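Local coordinates for protein Isomerase/lactonizing enzyme (Agrobacterium fabrum str. C58, PDB 2NQL) that is of unknown specific function but belongs to the enolase superfamily and holds a sodium ion inside its barrel domain, at residues L54-M57 / T63-W66; Q219-A224 / T245-G250; A303-H308 / L334-G339; P154-G159 / P236-A241. All coordinates share one frame; numbering follows the deposited sequence. Where two conformers were deposited one is given.

Contact 1 of 4, residues L54-M57 / T63-W66; sequences LVRM and TVGW
Met57 O receives the backbone N-H of Gly65 at 2.8 Å, an almost straight bond, and the CA-H of Val64 leans on the same oxygen. Met57 N pays Gly65 back, reaching its O at 2.9 Å, and this antiparallel hydrogen-bonded pair sets the register of a beta hairpin in the N-terminal alpha+beta domain of the enolase superfamily fold. One step on, Arg56 faces Trp66 as a non-hydrogen-bonded pair. There the backbones meet through weaker CA-H...O contacts, the closer being Trp66 CA to Val55 O at 3.3 Å.

The side chains of Arg56 and Trp66 run side by side on one face of the sheet. Arg56 CB sits over the indole, 3.8 Å from the centroid of the six-membered ring and only 9° off its normal, a CH-pi contact. Since CG is anti to the backbone N (chi1 -179°), the arginine chain carries on past the ring, bringing CD to 3.6 Å from Trp66 CZ2. Val64 CG1 comes in obliquely from the other strand to touch Arg56 CG. The arginine chain bends at chi3, and the guanidinium makes a salt bridge from NH2 to Glu9 on strand 5-15, the next strand of the sheet.

Met57 points to the opposite face, where it packs against Leu126, Leu130 and Ile133 of helix 117-138. The same helix supplies Asp132, which accepts from Trp66 N. On the side of the sheet that carries the indole, Leu54 CB meets the ring at its edge, near the ring plane, 4.0 Å from Trp66 CZ3.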
# COMPACT_ATOMS: atom_id res chain seq x y z
N LEU A 54 18.31 6.46 0.74
CA LEU A 54 18.98 6.62 2.04
C LEU A 54 18.45 7.86 2.74
O LEU A 54 18.16 8.87 2.08
CB LEU A 54 20.49 6.79 1.83
CG LEU A 54 21.22 5.48 1.47
CD1 LEU A 54 22.56 5.81 0.83
CD2 LEU A 54 21.44 4.70 2.75
N VAL A 55 18.35 7.80 4.07
CA VAL A 55 17.94 9.00 4.85
C VAL A 55 19.02 9.32 5.88
O VAL A 55 19.44 8.43 6.61
CB VAL A 55 16.58 8.76 5.58
CG1 VAL A 55 16.29 9.90 6.56
CG2 VAL A 55 15.46 8.68 4.55
N ARG A 56 19.50 10.56 5.89
CA ARG A 56 20.36 11.07 6.96
C ARG A 56 19.53 11.98 7.86
O ARG A 56 18.97 12.98 7.39
CB ARG A 56 21.53 11.84 6.39
CG ARG A 56 22.49 12.39 7.49
CD ARG A 56 23.80 12.92 6.92
NE ARG A 56 23.64 14.02 5.97
CZ ARG A 56 24.53 14.36 5.05
NH1 ARG A 56 25.69 13.69 4.94
NH2 ARG A 56 24.30 15.38 4.25
N MET A 57 19.51 11.61 9.14
CA MET A 57 18.71 12.27 10.16
C MET A 57 19.68 12.81 11.21
O MET A 57 20.53 12.06 11.71
CB MET A 57 17.75 11.26 10.79
CG MET A 57 16.64 11.89 11.68
SD MET A 57 15.53 10.69 12.39
CE MET A 57 14.51 10.28 10.96
N THR A 63 24.10 14.48 16.45
CA THR A 63 24.09 13.01 16.26
C THR A 63 23.48 12.70 14.90
O THR A 63 22.39 13.16 14.58
CB THR A 63 23.34 12.27 17.38
OG1 THR A 63 23.98 12.55 18.64
CG2 THR A 63 23.35 10.76 17.17
N VAL A 64 24.22 11.93 14.10
CA VAL A 64 23.82 11.61 12.72
C VAL A 64 23.39 10.14 12.67
O VAL A 64 24.17 9.25 13.02
CB VAL A 64 25.00 11.89 11.77
CG1 VAL A 64 24.65 11.49 10.32
CG2 VAL A 64 25.42 13.34 11.85
N GLY A 65 22.14 9.89 12.28
CA GLY A 65 21.59 8.55 12.11
C GLY A 65 21.30 8.32 10.63
O GLY A 65 21.04 9.28 9.88
N TRP A 66 21.38 7.07 10.21
CA TRP A 66 21.08 6.71 8.83
C TRP A 66 20.00 5.64 8.75
O TRP A 66 19.97 4.69 9.56
CB TRP A 66 22.34 6.20 8.10
CG TRP A 66 23.32 7.29 7.73
CD1 TRP A 66 24.37 7.76 8.48
CD2 TRP A 66 23.37 8.01 6.49
NE1 TRP A 66 25.05 8.72 7.79
CE2 TRP A 66 24.46 8.91 6.57
CE3 TRP A 66 22.58 8.00 5.32
CZ2 TRP A 66 24.80 9.77 5.52
CZ3 TRP A 66 22.92 8.87 4.27
CH2 TRP A 66 24.01 9.73 4.38

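Contact 2 of 4, residues Q219-A224 / T245-G250; sequences QTPERA and TEDIAG
Two helix N-termini on the barrel domain meet here: Thr220 and Asp247 hold the N-cap positions of helices 221-231 and 248-255, which follow successive strands. Pro221, in the first turn of its helix, is the side chain that touches. Its CB lies 3.6 Å from Gly250 O and its CG 3.8 Å from Gly250 CA, while CD approaches the carboxylate at 3.8 Å from Asp247 OD2, the ring and the acid crossing at about a right angle.

Asp247 splits its two oxygens between the two sides. OD1 accepts from Gly250 N at 2.9 Å, met from well above the carboxylate plane, which caps its own helix. OD2 instead accepts a hydrogen bond from a water at 2.8 Å, and that water also donates to Gln219 O, 2.9 Å away, so a single solvent molecule ties the two helix starts together. The capping bond from Arg223 N to Thr220 OG1 is less certain, as Thr220 was modelled in two conformers.

Glu222 adds a salt bridge to Lys253 farther along the neighbouring helix. Next to the cap, Glu246 reaches Arg110 and Tyr106 of the second subunit. Neighbouring helices that follow consecutive parallel strands form the outer layer of a beta/alpha barrel, as here.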
# COMPACT_ATOMS: atom_id res chain seq x y z
N GLN A 219 1.92 -19.08 -9.51
CA GLN A 219 1.24 -20.39 -9.58
C GLN A 219 -0.16 -20.21 -9.06
O GLN A 219 -0.40 -19.46 -8.10
CB GLN A 219 1.86 -21.41 -8.61
CG GLN A 219 3.09 -22.09 -9.05
CD GLN A 219 4.30 -21.25 -8.79
OE1 GLN A 219 4.42 -20.61 -7.73
NE2 GLN A 219 5.19 -21.23 -9.75
N THR A 220 -1.11 -20.95 -9.64
CA THR A 220 -2.33 -21.36 -8.93
C THR A 220 -2.02 -22.22 -7.75
O THR A 220 -1.04 -22.89 -7.79
CB THR A 220 -3.31 -22.16 -9.82
OG1 THR A 220 -2.66 -23.28 -10.37
CG2 THR A 220 -3.84 -21.33 -10.92
N PRO A 221 -2.85 -22.23 -6.74
CA PRO A 221 -2.60 -23.16 -5.61
C PRO A 221 -2.41 -24.64 -5.96
O PRO A 221 -1.58 -25.33 -5.34
CB PRO A 221 -3.80 -22.97 -4.69
CG PRO A 221 -4.68 -21.99 -5.33
CD PRO A 221 -3.96 -21.31 -6.44
N GLU A 222 -3.18 -25.10 -6.95
CA GLU A 222 -3.14 -26.47 -7.41
C GLU A 222 -1.81 -26.79 -8.08
O GLU A 222 -1.19 -27.80 -7.77
CB GLU A 222 -4.34 -26.75 -8.32
CG GLU A 222 -5.70 -26.79 -7.57
CD GLU A 222 -6.30 -25.40 -7.27
OE1 GLU A 222 -6.06 -24.45 -8.04
OE2 GLU A 222 -7.01 -25.26 -6.26
N ARG A 223 -1.35 -25.90 -8.96
CA ARG A 223 -0.02 -26.01 -9.58
C ARG A 223 1.12 -25.91 -8.56
O ARG A 223 2.09 -26.68 -8.65
CB ARG A 223 0.18 -24.94 -10.65
CG ARG A 223 1.49 -25.02 -11.43
CD ARG A 223 1.67 -26.39 -12.04
NE ARG A 223 2.81 -26.46 -12.94
CZ ARG A 223 3.43 -27.59 -13.27
NH1 ARG A 223 3.03 -28.75 -12.76
NH2 ARG A 223 4.46 -27.55 -14.11
N ALA A 224 1.01 -24.97 -7.63
CA ALA A 224 1.94 -24.87 -6.49
C ALA A 224 2.09 -26.21 -5.78
O ALA A 224 3.21 -26.71 -5.62
CB ALA A 224 1.50 -23.78 -5.52
N THR A 245 0.56 -12.99 -3.50
CA THR A 245 0.40 -12.38 -2.17
C THR A 245 -1.06 -12.16 -1.76
O THR A 245 -1.45 -12.40 -0.62
CB THR A 245 1.09 -10.99 -2.12
OG1 THR A 245 2.41 -11.07 -2.68
CG2 THR A 245 1.15 -10.49 -0.68
N GLU A 246 -1.87 -11.72 -2.71
CA GLU A 246 -3.25 -11.33 -2.40
C GLU A 246 -4.15 -12.55 -2.13
O GLU A 246 -5.22 -12.43 -1.53
CB GLU A 246 -3.81 -10.51 -3.55
CG GLU A 246 -2.94 -9.35 -3.99
CD GLU A 246 -2.04 -9.68 -5.18
OE1 GLU A 246 -1.55 -10.83 -5.29
OE2 GLU A 246 -1.81 -8.78 -6.01
N ASP A 247 -3.68 -13.72 -2.58
CA ASP A 247 -4.48 -14.95 -2.63
C ASP A 247 -4.35 -15.73 -1.31
O ASP A 247 -3.77 -16.80 -1.28
CB ASP A 247 -4.02 -15.79 -3.83
CG ASP A 247 -4.90 -17.03 -4.08
OD1 ASP A 247 -5.99 -17.14 -3.46
OD2 ASP A 247 -4.49 -17.89 -4.88
N ILE A 248 -4.91 -15.17 -0.22
CA ILE A 248 -4.85 -15.78 1.12
C ILE A 248 -5.59 -17.13 1.15
O ILE A 248 -5.12 -18.08 1.78
CB ILE A 248 -5.34 -14.80 2.24
CG1 ILE A 248 -4.43 -13.56 2.31
CG2 ILE A 248 -5.38 -15.49 3.63
CD1 ILE A 248 -5.02 -12.37 3.08
N ALA A 249 -6.71 -17.22 0.44
CA ALA A 249 -7.42 -18.50 0.27
C ALA A 249 -6.54 -19.57 -0.40
O ALA A 249 -6.54 -20.73 0.01
CB ALA A 249 -8.71 -18.30 -0.53
N GLY A 250 -5.80 -19.15 -1.43
CA GLY A 250 -4.86 -20.03 -2.13
C GLY A 250 -3.68 -20.47 -1.29
O GLY A 250 -3.25 -21.63 -1.36
O HOH W 1 -2.61 -17.99 -6.90

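Contact 3 of 4, residues A303-H308 / L334-G339; sequences ALAAEH and LSMLKG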
# COMPACT_ATOMS: atom_id res chain seq x y z
N ALA A 303 7.73 -10.82 17.52
CA ALA A 303 6.92 -11.12 18.72
C ALA A 303 5.66 -11.93 18.42
O ALA A 303 5.31 -12.86 19.16
CB ALA A 303 6.56 -9.82 19.44
N LEU A 304 4.99 -11.60 17.32
CA LEU A 304 3.85 -12.38 16.86
C LEU A 304 4.22 -13.80 16.43
O LEU A 304 3.47 -14.75 16.68
CB LEU A 304 3.09 -11.64 15.74
CG LEU A 304 1.78 -12.30 15.29
CD1 LEU A 304 0.79 -12.43 16.48
CD2 LEU A 304 1.16 -11.50 14.12
N ALA A 305 5.40 -13.95 15.81
CA ALA A 305 5.91 -15.27 15.47
C ALA A 305 6.16 -16.12 16.72
O ALA A 305 5.82 -17.31 16.74
CB ALA A 305 7.19 -15.16 14.65
N ALA A 306 6.73 -15.49 17.75
CA ALA A 306 6.96 -16.15 19.06
C ALA A 306 5.67 -16.63 19.71
O ALA A 306 5.63 -17.72 20.29
CB ALA A 306 7.74 -15.24 20.02
N GLU A 307 4.60 -15.83 19.58
CA GLU A 307 3.27 -16.22 20.06
C GLU A 307 2.71 -17.50 19.45
O GLU A 307 1.87 -18.16 20.06
CB GLU A 307 2.26 -15.09 19.87
CG GLU A 307 2.40 -13.94 20.86
CD GLU A 307 1.65 -12.68 20.42
OE1 GLU A 307 0.53 -12.82 19.87
OE2 GLU A 307 2.17 -11.57 20.64
N HIS A 308 3.17 -17.83 18.24
CA HIS A 308 2.54 -18.87 17.46
C HIS A 308 3.52 -19.96 17.05
O HIS A 308 3.19 -20.86 16.25
CB HIS A 308 1.81 -18.25 16.27
CG HIS A 308 0.59 -17.48 16.68
ND1 HIS A 308 -0.64 -18.07 16.85
CD2 HIS A 308 0.41 -16.15 16.90
CE1 HIS A 308 -1.53 -17.14 17.18
NE2 HIS A 308 -0.91 -15.97 17.21
N LEU A 334 15.46 -11.86 18.49
CA LEU A 334 14.25 -12.64 18.26
C LEU A 334 14.43 -14.10 18.64
O LEU A 334 15.30 -14.78 18.10
CB LEU A 334 13.77 -12.53 16.80
CG LEU A 334 13.50 -11.11 16.24
CD1 LEU A 334 13.03 -11.16 14.76
CD2 LEU A 334 12.48 -10.37 17.10
N SER A 335 13.60 -14.56 19.57
CA SER A 335 13.63 -15.95 20.06
C SER A 335 13.36 -16.99 18.96
O SER A 335 13.90 -18.10 19.01
CB SER A 335 12.64 -16.11 21.22
OG SER A 335 11.31 -15.94 20.76
N MET A 336 12.55 -16.62 17.97
CA MET A 336 12.21 -17.51 16.88
C MET A 336 13.17 -17.46 15.67
O MET A 336 12.96 -18.17 14.68
CB MET A 336 10.78 -17.24 16.41
CG MET A 336 9.72 -17.36 17.49
SD MET A 336 9.76 -18.99 18.31
CE MET A 336 9.50 -20.14 16.97
N LEU A 337 14.21 -16.63 15.75
CA LEU A 337 15.22 -16.57 14.67
C LEU A 337 15.94 -17.90 14.44
O LEU A 337 16.57 -18.44 15.35
CB LEU A 337 16.25 -15.46 14.92
CG LEU A 337 17.17 -15.23 13.71
CD1 LEU A 337 16.48 -14.35 12.71
CD2 LEU A 337 18.45 -14.59 14.15
N LYS A 338 15.86 -18.40 13.21
CA LYS A 338 16.64 -19.56 12.81
C LYS A 338 17.89 -19.22 12.00
O LYS A 338 18.85 -19.98 11.98
CB LYS A 338 15.76 -20.58 12.09
CG LYS A 338 14.65 -21.14 12.99
CD LYS A 338 15.23 -22.02 14.11
CE LYS A 338 14.15 -22.66 14.96
NZ LYS A 338 13.54 -21.68 15.93
N GLY A 339 17.86 -18.06 11.34
CA GLY A 339 18.96 -17.57 10.53
C GLY A 339 18.42 -16.53 9.56
O GLY A 339 17.33 -15.97 9.79
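This is a small van der Waals contact between the last turns of helix 295-308 and the loop that leads into strand 340-342, on the side of the barrel where helices hand over to strands. Met336 does most of the work. Its CG presses on the helix backbone, 3.4 Å from Ala306 CA. The same Met336 CG lies 3.8 Å from the methyl carbon, Ala306 CB. The thioether chain folds at chi2 (-56°) and again at chi3, which keeps SD close to the helix, 4.1 Å from Ala306 CA.

Beside it, Ser335 OG rests 3.7 Å from Ala306 CB, an oxygen against a methyl. The serine backbone N binds a glycerol, probably from the crystallisation liquor.

Met336 is presented by a type I beta turn from Leu334 to Leu337, closed by Leu337 N to Leu334 O at 3.2 Å. The loop is also stitched by backbone hydrogen bonds of Met336 and Lys338 with Val312, and Lys338 NZ pairs with Asp311. Ala305 packs on Val312 as well, so strand 311-312 touches both partners. A helix end meeting the turn that leads from helix 322-331 into the next strand places this contact at the alpha-beta loop end of a beta/alpha barrel.

Contact 4 of 4, residues P154-G159 / P236-A241; sequences PAYVSG and PWFAEA. With NA (sodium ion), chain G.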
# COMPACT_ATOMS: atom_id res chain seq x y z
N PRO A 154 23.08 -17.97 11.95
CA PRO A 154 23.25 -18.61 10.65
C PRO A 154 22.81 -17.78 9.45
O PRO A 154 21.88 -16.98 9.55
CB PRO A 154 22.38 -19.87 10.78
CG PRO A 154 22.42 -20.17 12.22
CD PRO A 154 22.23 -18.82 12.81
N ALA A 155 23.50 -17.99 8.33
CA ALA A 155 23.18 -17.34 7.07
C ALA A 155 23.03 -18.42 6.00
O ALA A 155 23.81 -19.37 5.97
CB ALA A 155 24.28 -16.36 6.71
N TYR A 156 22.01 -18.30 5.15
CA TYR A 156 21.87 -19.20 4.01
C TYR A 156 22.16 -18.50 2.70
O TYR A 156 21.84 -17.32 2.53
CB TYR A 156 20.52 -19.91 3.98
CG TYR A 156 19.31 -19.11 3.54
CD1 TYR A 156 18.97 -19.00 2.17
CD2 TYR A 156 18.50 -18.46 4.47
CE1 TYR A 156 17.86 -18.29 1.77
CE2 TYR A 156 17.35 -17.74 4.07
CZ TYR A 156 17.05 -17.66 2.72
OH TYR A 156 15.95 -16.96 2.30
N VAL A 157 22.74 -19.26 1.78
CA VAL A 157 23.12 -18.74 0.47
C VAL A 157 21.91 -18.58 -0.44
O VAL A 157 21.09 -19.50 -0.63
CB VAL A 157 24.18 -19.66 -0.23
CG1 VAL A 157 24.58 -19.09 -1.58
CG2 VAL A 157 25.40 -19.77 0.64
N SER A 158 21.80 -17.39 -1.00
CA SER A 158 20.74 -17.11 -1.92
C SER A 158 21.39 -16.54 -3.17
O SER A 158 22.34 -15.73 -3.09
CB SER A 158 19.81 -16.09 -1.28
OG SER A 158 18.62 -15.95 -2.01
N GLY A 159 20.91 -16.96 -4.33
CA GLY A 159 21.39 -16.39 -5.59
C GLY A 159 22.40 -17.37 -6.15
O GLY A 159 23.48 -17.55 -5.59
N PRO A 236 12.86 -30.77 0.36
CA PRO A 236 12.94 -29.31 0.47
C PRO A 236 12.84 -28.79 1.90
O PRO A 236 11.98 -29.23 2.68
CB PRO A 236 11.76 -28.82 -0.39
CG PRO A 236 10.79 -29.94 -0.38
CD PRO A 236 11.63 -31.19 -0.34
N TRP A 237 13.73 -27.86 2.22
CA TRP A 237 13.75 -27.19 3.52
C TRP A 237 12.46 -26.41 3.74
O TRP A 237 11.79 -26.60 4.75
CB TRP A 237 14.99 -26.28 3.53
CG TRP A 237 15.20 -25.35 4.69
CD1 TRP A 237 14.67 -25.42 5.94
CD2 TRP A 237 16.06 -24.21 4.67
NE1 TRP A 237 15.13 -24.37 6.71
CE2 TRP A 237 15.99 -23.62 5.95
CE3 TRP A 237 16.88 -23.63 3.69
CZ2 TRP A 237 16.69 -22.46 6.28
CZ3 TRP A 237 17.59 -22.48 4.01
CH2 TRP A 237 17.51 -21.92 5.30
N PHE A 238 12.13 -25.53 2.80
CA PHE A 238 10.82 -24.90 2.75
C PHE A 238 10.44 -24.55 1.32
O PHE A 238 11.31 -24.49 0.43
CB PHE A 238 10.74 -23.68 3.70
CG PHE A 238 11.77 -22.59 3.43
CD1 PHE A 238 11.56 -21.65 2.41
CD2 PHE A 238 12.91 -22.49 4.21
CE1 PHE A 238 12.49 -20.62 2.17
CE2 PHE A 238 13.86 -21.47 3.99
CZ PHE A 238 13.65 -20.53 2.95
N ALA A 239 9.14 -24.32 1.11
CA ALA A 239 8.63 -23.79 -0.16
C ALA A 239 8.18 -22.37 0.12
O ALA A 239 7.31 -22.15 0.96
CB ALA A 239 7.46 -24.65 -0.67
N GLU A 240 8.82 -21.41 -0.54
CA GLU A 240 8.57 -20.00 -0.27
C GLU A 240 7.64 -19.42 -1.34
O GLU A 240 7.78 -19.75 -2.52
CB GLU A 240 9.90 -19.25 -0.19
CG GLU A 240 9.80 -17.75 -0.44
CD GLU A 240 11.15 -17.07 -0.47
OE1 GLU A 240 12.14 -17.64 0.03
OE2 GLU A 240 11.24 -15.91 -0.92
N ALA A 241 6.70 -18.57 -0.93
CA ALA A 241 5.84 -17.78 -1.85
C ALA A 241 5.18 -18.68 -2.93
O ALA A 241 5.43 -18.50 -4.14
CB ALA A 241 6.64 -16.62 -2.50
NA NA G . 11.69 -14.20 0.50
O HOH W 2 8.94 -14.31 1.44
O HOH W 3 13.64 -14.64 1.77
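Tyr156 offers the face of its ring to the edge of the Trp237 indole, a T-shaped pair with planes at 87° and the six-membered ring centroids 5.2 Å apart. The tip of the indole does the touching: Trp237 CH2 comes within 3.7 Å of Tyr156 CD2, and CZ3 stands over the ring at 3.8 Å from Tyr156 CG. With chi1 at 76°, CG of Tyr156 sits between the backbone N and the carbonyl carbon, and the ring is sent from strand 152-158 across the barrel interior. Phe238 points an edge atom, CE2, at the middle of one indole face and also has Tyr156 OH at its edge, 4.3 Å from Phe238 CZ.

Past these rings the contact becomes ionic. Glu240, extended beyond its CG, binds the sodium ion through OE2 at 2.3 Å. Water 3 is bound to the metal at 2.4 Å and water 2 at 2.9 Å, and Glu266 supplies the remaining protein ligand. Glu240 OE1 makes a salt bridge to Lys184 and accepts from Gln287.

Each carboxylate oxygen thus has its own partners, which should hold the group's rotation. Lys184 also hydrogen-bonds Tyr156 OH, so the one lysine nitrogen links the phenol of the aromatic cluster to the metal-binding carboxylate.

Overall arrangement
Contact 1 stands apart, a buried sheet pairing in the N-terminal domain about 32 Å from contact 4, centre to centre. Contacts 2, 3 and 4 share the barrel. Contact 4 is buried within it and brings aromatic rings next to a metal-bound carboxylate, whereas contacts 2 and 3 are partly buried meetings of outer helices and loops, one made by a proline against a helix start and bridged by a water, the other almost wholly apolar. Contacts 2 and 4 interlock along the chain: strand 239-240 of contact 4 runs between the two helices of contact 2. Contact 3 reaches contact 4 too, where Lys338 and Gly339 pack on Pro154 in strand 152-158.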